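Local coordinates for putative restriction endonuclease domain-containing protein (PDB 3OT2) that is of uncharacterised function but probably acts as a nuclease, being a Uma2 (DUF820) family member of the PD-(D/E)XK restriction-endonuclease clan, at residues Ala44-Val57 against Ala172-Leu186. Residues are numbered along the deposited sequence; the frame is centred on the assembly and turned at random.
Sequences AIQSECVSVINSVV and ASELHLSIKDLFSWL
Trp185 slides its indole between helix 40-57 and the short helix 179-183 that precedes it, and Glu48 lies on top of it. CG of Glu48 sits 3.3 Å from the centroid of the five-membered ring, only 6° off the normal, a CH-pi contact. Two torsions set this up: CG is anti to the backbone N (chi1 -165°), which lays it over the ring, and the bend at chi2 turns the carboxylate off the stack, its plane 62° from that of the indole. Leu182 CA lies over the centre of the opposite face and Asp181 O nearer its rim, so the indole is sandwiched. The six-membered ring reaches on to Cys49, whose CA is 3.6 Å from Trp185 CZ3 and whose SG stands at the ring edge in a sulfur-aromatic contact, while Val52 CG2 meets CZ2 at 3.8 Å. With an alanine in place of Trp185, Glu48 CG, Cys49 and Val52 CG2 would probably lose the surface they pack on and a gap would open between the two segments.

Val52 divides its branches: with CG2 on the indole, CG1 presses on Leu175 CD1 at 3.4 Å, tighter than normal carbon packing. The other Leu175 methyl, CD2, rests on Ile53 CG1 at 4.0 Å. Where the chain's C-terminal end passes the start of segment 44-57, Ile45 points CD1 at Leu186 CD2 (3.6 Å) and sets CG2 against Leu182 CD2 (3.9 Å).

Helix 40-57 packs by its inner side on the central mixed sheet, with Ile53 on Trp108 and Ile110 of strand 108-112, consistent with the alpha/beta core of the PD-(D/E)XK clan. The C-terminal segment covers its flank as plain packing, from the Ala172-Leu175 turn, beside Val56 and Val57, to helix 179-183.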
# COMPACT_ATOMS: atom_id res chain seq x y z
N ALA A 44 -4.77 21.72 0.09
CA ALA A 44 -3.76 22.45 -0.67
C ALA A 44 -3.27 21.61 -1.86
O ALA A 44 -3.23 22.11 -2.99
CB ALA A 44 -2.60 22.85 0.23
N ILE A 45 -2.93 20.33 -1.61
CA ILE A 45 -2.47 19.40 -2.65
C ILE A 45 -3.62 19.07 -3.60
O ILE A 45 -3.42 19.07 -4.81
CB ILE A 45 -1.84 18.14 -2.01
CG1 ILE A 45 -0.45 18.52 -1.40
CG2 ILE A 45 -1.72 16.99 -3.06
CD1 ILE A 45 0.27 17.42 -0.65
N GLN A 46 -4.82 18.80 -3.05
CA GLN A 46 -5.98 18.43 -3.86
C GLN A 46 -6.38 19.52 -4.87
O GLN A 46 -6.55 19.18 -6.04
CB GLN A 46 -7.17 18.11 -2.96
CG GLN A 46 -8.32 17.43 -3.68
CD GLN A 46 -9.49 17.22 -2.77
OE1 GLN A 46 -9.64 17.88 -1.74
NE2 GLN A 46 -10.39 16.33 -3.15
N SER A 47 -6.52 20.79 -4.42
CA SER A 47 -6.94 21.90 -5.29
C SER A 47 -5.89 22.19 -6.36
O SER A 47 -6.25 22.38 -7.53
CB SER A 47 -7.24 23.15 -4.48
OG SER A 47 -8.39 22.96 -3.67
N GLU A 48 -4.61 22.21 -5.98
CA GLU A 48 -3.54 22.49 -6.93
C GLU A 48 -3.36 21.35 -7.93
O GLU A 48 -3.04 21.60 -9.10
CB GLU A 48 -2.23 22.74 -6.19
CG GLU A 48 -1.16 23.39 -7.06
CD GLU A 48 -1.51 24.70 -7.74
OE1 GLU A 48 -2.32 25.48 -7.17
OE2 GLU A 48 -0.96 24.95 -8.83
N CYS A 49 -3.54 20.12 -7.48
CA CYS A 49 -3.41 18.94 -8.33
C CYS A 49 -4.46 18.94 -9.45
O CYS A 49 -4.10 18.65 -10.59
CB CYS A 49 -3.51 17.69 -7.48
SG CYS A 49 -2.76 16.25 -8.22
N VAL A 50 -5.75 19.26 -9.12
CA VAL A 50 -6.84 19.32 -10.11
C VAL A 50 -6.54 20.43 -11.14
O VAL A 50 -6.73 20.24 -12.33
CB VAL A 50 -8.22 19.54 -9.44
CG1 VAL A 50 -9.35 19.50 -10.47
CG2 VAL A 50 -8.47 18.50 -8.39
N SER A 51 -6.06 21.58 -10.65
CA SER A 51 -5.73 22.76 -11.44
C SER A 51 -4.62 22.46 -12.45
O SER A 51 -4.77 22.73 -13.65
CB SER A 51 -5.33 23.90 -10.51
OG SER A 51 -4.88 25.04 -11.22
N VAL A 52 -3.53 21.84 -11.98
CA VAL A 52 -2.37 21.51 -12.81
C VAL A 52 -2.75 20.45 -13.89
O VAL A 52 -2.45 20.65 -15.06
CB VAL A 52 -1.17 21.10 -11.94
CG1 VAL A 52 -0.06 20.49 -12.78
CG2 VAL A 52 -0.62 22.31 -11.18
N ILE A 53 -3.46 19.37 -13.50
CA ILE A 53 -3.89 18.36 -14.48
C ILE A 53 -4.80 19.00 -15.56
O ILE A 53 -4.55 18.81 -16.76
CB ILE A 53 -4.58 17.16 -13.78
CG1 ILE A 53 -3.56 16.37 -12.92
CG2 ILE A 53 -5.26 16.23 -14.83
CD1 ILE A 53 -4.20 15.52 -11.92
N ASN A 54 -5.81 19.77 -15.14
CA ASN A 54 -6.75 20.38 -16.09
C ASN A 54 -6.07 21.39 -17.01
O ASN A 54 -6.40 21.44 -18.21
CB ASN A 54 -7.94 21.01 -15.37
CG ASN A 54 -9.02 20.01 -15.05
OD1 ASN A 54 -9.21 19.02 -15.74
ND2 ASN A 54 -9.82 20.28 -14.02
N SER A 55 -5.04 22.12 -16.51
CA SER A 55 -4.31 23.07 -17.36
C SER A 55 -3.64 22.33 -18.54
O SER A 55 -3.54 22.89 -19.62
CB SER A 55 -3.26 23.84 -16.55
OG SER A 55 -2.16 23.01 -16.25
N VAL A 56 -3.28 21.06 -18.34
CA VAL A 56 -2.64 20.18 -19.33
C VAL A 56 -3.68 19.44 -20.21
O VAL A 56 -3.49 19.39 -21.43
CB VAL A 56 -1.67 19.18 -18.62
CG1 VAL A 56 -1.12 18.12 -19.60
CG2 VAL A 56 -0.51 19.92 -17.96
N VAL A 57 -4.76 18.89 -19.63
CA VAL A 57 -5.68 18.07 -20.44
C VAL A 57 -7.00 18.74 -20.89
O VAL A 57 -7.59 18.26 -21.86
CB VAL A 57 -6.01 16.72 -19.74
CG1 VAL A 57 -4.76 15.85 -19.62
CG2 VAL A 57 -6.70 16.93 -18.38
N ALA A 172 -1.97 12.22 -20.44
CA ALA A 172 -1.50 13.39 -19.70
C ALA A 172 0.04 13.54 -19.77
O ALA A 172 0.61 14.28 -18.96
CB ALA A 172 -1.96 13.28 -18.24
N SER A 173 0.71 12.88 -20.74
CA SER A 173 2.18 12.84 -20.86
C SER A 173 2.86 14.23 -20.93
O SER A 173 4.05 14.30 -20.64
CB SER A 173 2.61 12.02 -22.07
OG SER A 173 2.26 12.68 -23.27
N GLU A 174 2.12 15.31 -21.27
CA GLU A 174 2.71 16.67 -21.28
C GLU A 174 2.93 17.19 -19.85
O GLU A 174 3.66 18.17 -19.66
CB GLU A 174 1.84 17.64 -22.07
CG GLU A 174 1.90 17.38 -23.56
CD GLU A 174 3.30 17.45 -24.15
OE1 GLU A 174 3.95 18.51 -24.01
OE2 GLU A 174 3.78 16.42 -24.65
N LEU A 175 2.29 16.55 -18.84
CA LEU A 175 2.48 16.95 -17.44
C LEU A 175 3.78 16.37 -16.90
O LEU A 175 3.92 15.15 -16.80
CB LEU A 175 1.30 16.50 -16.56
CG LEU A 175 1.42 16.80 -15.05
CD1 LEU A 175 1.65 18.32 -14.80
CD2 LEU A 175 0.22 16.28 -14.29
N HIS A 176 4.73 17.25 -16.54
CA HIS A 176 6.01 16.82 -15.95
C HIS A 176 6.05 17.32 -14.54
O HIS A 176 6.41 18.47 -14.29
CB HIS A 176 7.21 17.34 -16.77
CG HIS A 176 7.15 16.94 -18.21
ND1 HIS A 176 7.16 15.61 -18.59
CD2 HIS A 176 7.05 17.72 -19.31
CE1 HIS A 176 7.08 15.62 -19.90
NE2 HIS A 176 7.02 16.87 -20.38
N LEU A 177 5.61 16.48 -13.61
CA LEU A 177 5.52 16.86 -12.21
C LEU A 177 6.53 16.12 -11.36
O LEU A 177 6.47 14.90 -11.24
CB LEU A 177 4.08 16.59 -11.71
CG LEU A 177 3.76 17.04 -10.28
CD1 LEU A 177 3.74 18.56 -10.19
CD2 LEU A 177 2.45 16.47 -9.82
N SER A 178 7.47 16.87 -10.76
CA SER A 178 8.45 16.28 -9.87
C SER A 178 7.86 16.13 -8.47
O SER A 178 6.89 16.81 -8.15
CB SER A 178 9.72 17.12 -9.82
OG SER A 178 9.48 18.37 -9.19
N ILE A 179 8.48 15.29 -7.64
CA ILE A 179 8.12 15.11 -6.22
C ILE A 179 8.24 16.47 -5.50
O ILE A 179 7.31 16.90 -4.81
CB ILE A 179 9.01 14.00 -5.58
CG1 ILE A 179 8.58 12.59 -6.08
CG2 ILE A 179 9.08 14.05 -4.03
CD1 ILE A 179 7.15 12.07 -5.55
N LYS A 180 9.36 17.19 -5.74
CA LYS A 180 9.63 18.49 -5.12
C LYS A 180 8.52 19.51 -5.48
O LYS A 180 8.05 20.22 -4.59
CB LYS A 180 11.04 18.96 -5.49
CG LYS A 180 11.23 20.41 -5.96
CD LYS A 180 12.67 20.88 -5.79
CE LYS A 180 13.65 20.23 -6.74
NZ LYS A 180 13.77 20.94 -8.06
N ASP A 181 8.06 19.51 -6.75
CA ASP A 181 6.99 20.41 -7.20
C ASP A 181 5.68 20.09 -6.52
O ASP A 181 4.98 21.01 -6.09
CB ASP A 181 6.80 20.35 -8.74
CG ASP A 181 7.88 21.03 -9.57
OD1 ASP A 181 8.62 21.87 -9.01
OD2 ASP A 181 7.99 20.71 -10.78
N LEU A 182 5.33 18.80 -6.44
CA LEU A 182 4.09 18.36 -5.82
C LEU A 182 4.01 18.82 -4.36
O LEU A 182 3.02 19.43 -3.97
CB LEU A 182 3.99 16.83 -5.87
CG LEU A 182 2.60 16.18 -5.98
CD1 LEU A 182 2.74 14.69 -6.15
CD2 LEU A 182 1.75 16.45 -4.77
N PHE A 183 5.01 18.49 -3.54
CA PHE A 183 4.96 18.78 -2.11
C PHE A 183 5.31 20.26 -1.80
O PHE A 183 5.01 20.71 -0.69
CB PHE A 183 5.79 17.75 -1.31
CG PHE A 183 5.20 16.37 -1.54
CD1 PHE A 183 3.97 16.02 -1.00
CD2 PHE A 183 5.83 15.45 -2.38
CE1 PHE A 183 3.38 14.78 -1.29
CE2 PHE A 183 5.24 14.20 -2.66
CZ PHE A 183 4.02 13.88 -2.12
N SER A 184 5.75 21.04 -2.79
CA SER A 184 5.95 22.49 -2.62
C SER A 184 4.57 23.19 -2.50
O SER A 184 4.48 24.33 -2.04
CB SER A 184 6.74 23.09 -3.78
OG SER A 184 5.93 23.23 -4.94
N TRP A 185 3.49 22.49 -2.93
CA TRP A 185 2.13 23.02 -2.85
C TRP A 185 1.66 23.14 -1.39
O TRP A 185 0.61 23.73 -1.15
CB TRP A 185 1.16 22.15 -3.66
CG TRP A 185 1.49 22.02 -5.13
CD1 TRP A 185 2.22 22.89 -5.89
CD2 TRP A 185 1.04 20.99 -6.01
NE1 TRP A 185 2.27 22.44 -7.20
CE2 TRP A 185 1.55 21.28 -7.30
CE3 TRP A 185 0.21 19.86 -5.86
CZ2 TRP A 185 1.26 20.50 -8.42
CZ3 TRP A 185 -0.04 19.05 -6.96
CH2 TRP A 185 0.48 19.37 -8.22
N LEU A 186 2.47 22.61 -0.44
CA LEU A 186 2.23 22.70 1.00
C LEU A 186 2.79 24.00 1.58
O LEU A 186 2.43 24.38 2.70
CB LEU A 186 2.88 21.50 1.71
CG LEU A 186 2.29 20.11 1.42
CD1 LEU A 186 3.07 19.00 2.15
CD2 LEU A 186 0.82 20.03 1.80